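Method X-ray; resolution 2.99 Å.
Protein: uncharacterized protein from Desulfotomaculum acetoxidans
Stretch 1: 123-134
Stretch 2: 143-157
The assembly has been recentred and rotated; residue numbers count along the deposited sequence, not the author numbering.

Stretch 1, residues 123-134: TIPIPYDAVGIA
Stretch 2 (143-157) ILIDRSSANTVRRFK

One carboxylate organises this contact: Asp129, on a turn of the first stretch, receives both the guanidinium of Arg147 and the two amides that follow Ser148 in the second. Its CA-to-CB bond points toward the other stretch, and chi1 p (50°) with chi2 -18° sets the carboxylate. Asp129 OD1 lies 2.9 Å from Arg147 NE, a salt bridge at the edge of the guanidinium, near its plane; Arg147 NH2 adds weak hydrogen bonds to Asp129 OD1 (3.0 Å) and Asp129 OD2 (3.3 Å). Asp129 OD2 also accepts from Ser149 N at 3.2 Å and Ala150 N at 3.1 Å, so the negative charge is met by a cation and by backbone donors of a loop. The carbonyl of the same residue is doubly used: Ser148 N donates to Asp129 O at 2.9 Å and an almost linear 175°, and Ser148 OG, with chi1 p, donates to Asp129 O at 2.8 Å.

Asp129 is presented by a type I turn from Pro127 to Ala130. Tyr128 (phi/psi -50/-36) and Asp129 (-95/14) occupy its central positions, and Ala130 N closes it on Pro127 O at 3.2 Å. Arg147 reaches the carboxylate with chi1 m, chi2 t, chi3 p and chi4 -172°. Pro127 CB covers one face of its guanidinium, 3.6 Å from Arg147 NE.

Beyond the turn, strand 130-134 runs antiparallel to strand 143-147, at 148° between directions and 4.7 Å at closest approach. Ala130 faces Arg147 as a non-hydrogen-bonded pair, CA to CA 4.6 Å. Val131 and Asp146 form a hydrogen-bonded pair: Val131 N to Asp146 O is 3.1 Å, and the weak return bond from Asp146 N to Val131 O is also 3.1 Å. Ala134 and Leu144 repeat this pattern, with Leu144 N to Ala134 O at 3.2 Å and 165°, and a weak bond from Ala134 N to Leu144 O at 3.2 Å. The step from Val131-Asp146 to Ala134-Leu144 spans three residues on one strand but two on the other. Gly132 lies within that longer segment at phi/psi 79/144, a positive phi that favours glycine; an ideal CB there would clash with Asp146 OD1 at 2.9 Å.

Strand 143-147 also pairs with strand 152-157 in a hairpin, Ile145 N to Arg154 O and Arg154 N to Ile145 O both being 3.0 Å.

Side chains of Ala130, Ile133, Ile145 and Arg147 share one face of the sheet. There Ile133 (chi1 t, chi2 t) sets CG1 4.2 Å from Ile145 CG2, while Ala130 CB meets Ile145 CD1 at 4.2 Å; Ile145 is p, t. Ile133 CG1 also lies 4.0 Å from Ile143 CG2. Val131 (chi1 m), Ala134, Leu144 and Asp146 (chi1 m) point to the other face. Nearer the start of the first stretch, Ile124 (p, t) places CD1 against the edge of the Phe156 ring, 3.7 Å from Phe156 CD1, and Ile126 CG2 packs 4.2 Å from Phe156 CZ. The two stretches bury 808 Å² in all.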

# COMPACT_ATOMS: atom_id res chain seq x y z
N THR A 123 11.16 16.46 5.67
CA THR A 123 11.89 15.64 4.72
C THR A 123 13.12 15.09 5.40
O THR A 123 13.87 15.82 6.06
CB THR A 123 12.25 16.46 3.48
OG1 THR A 123 11.06 17.08 2.96
CG2 THR A 123 12.85 15.56 2.42
N ILE A 124 13.31 13.79 5.29
CA ILE A 124 14.53 13.16 5.77
C ILE A 124 15.01 12.11 4.77
O ILE A 124 14.21 11.50 4.06
CB ILE A 124 14.37 12.56 7.21
CG1 ILE A 124 13.45 11.33 7.22
CG2 ILE A 124 13.86 13.62 8.19
CD1 ILE A 124 13.47 10.63 8.55
N PRO A 125 16.33 11.92 4.72
CA PRO A 125 16.96 10.96 3.81
C PRO A 125 16.78 9.51 4.29
O PRO A 125 16.83 9.20 5.49
CB PRO A 125 18.43 11.35 3.88
CG PRO A 125 18.59 11.82 5.26
CD PRO A 125 17.30 12.52 5.63
N ILE A 126 16.59 8.64 3.32
CA ILE A 126 16.43 7.22 3.57
C ILE A 126 17.46 6.49 2.71
O ILE A 126 17.98 7.05 1.74
CB ILE A 126 14.98 6.80 3.27
CG1 ILE A 126 14.64 6.98 1.79
CG2 ILE A 126 14.02 7.67 4.06
CD1 ILE A 126 13.32 6.41 1.40
N PRO A 127 17.79 5.24 3.07
CA PRO A 127 18.84 4.52 2.35
C PRO A 127 18.45 4.20 0.93
O PRO A 127 17.27 4.15 0.60
CB PRO A 127 18.98 3.21 3.14
CG PRO A 127 18.39 3.49 4.45
CD PRO A 127 17.29 4.47 4.21
N TYR A 128 19.47 3.95 0.11
CA TYR A 128 19.33 3.59 -1.30
C TYR A 128 18.36 2.44 -1.62
O TYR A 128 17.69 2.48 -2.65
CB TYR A 128 20.72 3.24 -1.86
CG TYR A 128 21.23 1.91 -1.41
CD1 TYR A 128 21.17 0.80 -2.23
CD2 TYR A 128 21.76 1.76 -0.15
CE1 TYR A 128 21.63 -0.43 -1.82
CE2 TYR A 128 22.22 0.52 0.29
CZ TYR A 128 22.16 -0.57 -0.54
OH TYR A 128 22.62 -1.79 -0.10
N ASP A 129 18.28 1.44 -0.75
CA ASP A 129 17.52 0.22 -1.06
C ASP A 129 16.11 0.24 -0.52
O ASP A 129 15.46 -0.79 -0.48
CB ASP A 129 18.23 -1.03 -0.52
CG ASP A 129 18.64 -0.89 0.93
OD1 ASP A 129 18.71 0.25 1.44
OD2 ASP A 129 18.92 -1.92 1.55
N ALA A 130 15.66 1.43 -0.12
CA ALA A 130 14.38 1.64 0.54
C ALA A 130 13.15 1.49 -0.38
O ALA A 130 13.01 2.25 -1.33
CB ALA A 130 14.38 2.99 1.16
N VAL A 131 12.28 0.52 -0.10
CA VAL A 131 10.97 0.44 -0.75
C VAL A 131 9.87 0.04 0.24
O VAL A 131 10.12 -0.66 1.21
CB VAL A 131 10.95 -0.54 -1.95
CG1 VAL A 131 12.09 -0.24 -2.87
CG2 VAL A 131 11.02 -1.97 -1.49
N GLY A 132 8.66 0.50 -0.04
CA GLY A 132 7.52 0.23 0.81
C GLY A 132 7.46 1.11 2.04
O GLY A 132 8.49 1.46 2.62
N ILE A 133 6.24 1.47 2.43
CA ILE A 133 6.01 2.18 3.68
C ILE A 133 4.74 1.67 4.35
O ILE A 133 3.81 1.18 3.70
CB ILE A 133 5.98 3.73 3.51
CG1 ILE A 133 6.05 4.44 4.86
CG2 ILE A 133 4.73 4.19 2.81
CD1 ILE A 133 6.06 5.93 4.74
N ALA A 134 4.75 1.76 5.67
CA ALA A 134 3.60 1.38 6.47
C ALA A 134 3.59 2.19 7.75
O ALA A 134 4.62 2.32 8.44
CB ALA A 134 3.65 -0.11 6.77
N ILE A 143 6.65 4.00 12.11
CA ILE A 143 6.79 3.81 10.67
C ILE A 143 7.90 2.80 10.36
O ILE A 143 8.99 2.85 10.93
CB ILE A 143 7.21 5.10 9.99
CG1 ILE A 143 6.13 6.16 10.14
CG2 ILE A 143 7.53 4.85 8.53
CD1 ILE A 143 6.66 7.56 9.91
N LEU A 144 7.62 1.92 9.43
CA LEU A 144 8.58 0.91 9.05
C LEU A 144 8.64 0.87 7.56
O LEU A 144 7.62 1.01 6.89
CB LEU A 144 8.11 -0.47 9.53
CG LEU A 144 8.59 -1.15 10.81
CD1 LEU A 144 8.88 -0.18 11.94
CD2 LEU A 144 7.52 -2.14 11.19
N ILE A 145 9.84 0.65 7.04
CA ILE A 145 10.07 0.57 5.60
C ILE A 145 10.96 -0.62 5.35
O ILE A 145 11.70 -1.03 6.23
CB ILE A 145 10.82 1.82 5.09
CG1 ILE A 145 12.16 1.94 5.83
CG2 ILE A 145 9.97 3.07 5.27
CD1 ILE A 145 13.17 2.79 5.14
N ASP A 146 10.89 -1.17 4.14
CA ASP A 146 11.78 -2.24 3.72
C ASP A 146 13.13 -1.73 3.19
O ASP A 146 13.21 -0.67 2.59
CB ASP A 146 11.11 -3.06 2.62
CG ASP A 146 9.80 -3.65 3.07
OD1 ASP A 146 8.81 -3.56 2.31
OD2 ASP A 146 9.76 -4.20 4.18
N ARG A 147 14.18 -2.50 3.43
CA ARG A 147 15.48 -2.23 2.83
C ARG A 147 15.95 -3.45 2.02
O ARG A 147 16.49 -4.41 2.57
CB ARG A 147 16.49 -1.85 3.91
CG ARG A 147 16.18 -0.54 4.59
CD ARG A 147 17.41 -0.05 5.28
NE ARG A 147 18.52 -0.18 4.35
CZ ARG A 147 19.79 0.00 4.66
NH1 ARG A 147 20.16 0.33 5.89
NH2 ARG A 147 20.70 -0.14 3.71
N SER A 148 15.73 -3.41 0.71
CA SER A 148 15.70 -4.61 -0.11
C SER A 148 17.03 -5.32 -0.22
O SER A 148 17.08 -6.53 -0.42
CB SER A 148 15.14 -4.31 -1.51
OG SER A 148 15.66 -3.09 -2.03
N SER A 149 18.12 -4.57 -0.12
CA SER A 149 19.44 -5.17 -0.26
C SER A 149 20.03 -5.59 1.08
O SER A 149 20.82 -6.52 1.14
CB SER A 149 20.38 -4.24 -1.03
OG SER A 149 19.99 -4.19 -2.38
N ALA A 150 19.64 -4.92 2.16
CA ALA A 150 20.06 -5.31 3.50
C ALA A 150 19.14 -6.36 4.13
O ALA A 150 19.32 -6.72 5.28
CB ALA A 150 20.15 -4.08 4.39
N ASN A 151 18.16 -6.85 3.38
CA ASN A 151 17.20 -7.83 3.87
C ASN A 151 16.74 -7.61 5.31
O ASN A 151 16.65 -8.54 6.11
CB ASN A 151 17.76 -9.23 3.71
CG ASN A 151 18.27 -9.47 2.35
OD1 ASN A 151 17.54 -9.90 1.45
ND2 ASN A 151 19.53 -9.17 2.15
N THR A 152 16.43 -6.35 5.59
CA THR A 152 16.18 -5.88 6.93
C THR A 152 15.04 -4.88 6.79
O THR A 152 14.81 -4.36 5.70
CB THR A 152 17.41 -5.13 7.40
OG1 THR A 152 17.33 -4.88 8.79
CG2 THR A 152 17.51 -3.81 6.68
N VAL A 153 14.30 -4.61 7.86
CA VAL A 153 13.37 -3.47 7.84
C VAL A 153 13.80 -2.42 8.86
O VAL A 153 14.30 -2.76 9.93
CB VAL A 153 11.87 -3.83 8.04
CG1 VAL A 153 11.59 -5.23 7.54
CG2 VAL A 153 11.49 -3.72 9.46
N ARG A 154 13.63 -1.14 8.51
CA ARG A 154 14.08 -0.04 9.36
C ARG A 154 12.91 0.72 9.94
O ARG A 154 11.86 0.85 9.30
CB ARG A 154 14.96 0.90 8.57
CG ARG A 154 15.65 1.94 9.42
CD ARG A 154 16.87 2.39 8.68
NE ARG A 154 17.51 3.58 9.22
CZ ARG A 154 18.81 3.83 9.09
NH1 ARG A 154 19.32 4.93 9.60
NH2 ARG A 154 19.59 2.97 8.48
N ARG A 155 13.10 1.25 11.15
CA ARG A 155 12.02 1.87 11.90
C ARG A 155 12.10 3.39 11.99
O ARG A 155 13.08 3.93 12.50
CB ARG A 155 11.98 1.31 13.32
CG ARG A 155 11.49 2.32 14.31
CD ARG A 155 11.43 1.81 15.72
NE ARG A 155 10.71 2.81 16.50
CZ ARG A 155 11.01 3.19 17.73
NH1 ARG A 155 12.01 2.63 18.39
NH2 ARG A 155 10.28 4.12 18.31
N PHE A 156 11.06 4.07 11.53
CA PHE A 156 11.00 5.53 11.62
C PHE A 156 9.90 6.06 12.53
O PHE A 156 9.09 5.30 13.06
CB PHE A 156 10.84 6.13 10.24
CG PHE A 156 12.03 5.93 9.36
CD1 PHE A 156 12.91 6.97 9.13
CD2 PHE A 156 12.28 4.69 8.78
CE1 PHE A 156 14.02 6.80 8.31
CE2 PHE A 156 13.38 4.51 7.97
CZ PHE A 156 14.26 5.56 7.74
N LYS A 157 9.89 7.38 12.69
CA LYS A 157 8.92 8.04 13.56
C LYS A 157 8.25 9.23 12.88
O LYS A 157 8.87 9.96 12.11
CB LYS A 157 9.62 8.53 14.81
CG LYS A 157 9.01 8.01 16.08
CD LYS A 157 7.59 8.47 16.20
CE LYS A 157 7.28 8.84 17.63
NZ LYS A 157 5.92 9.43 17.71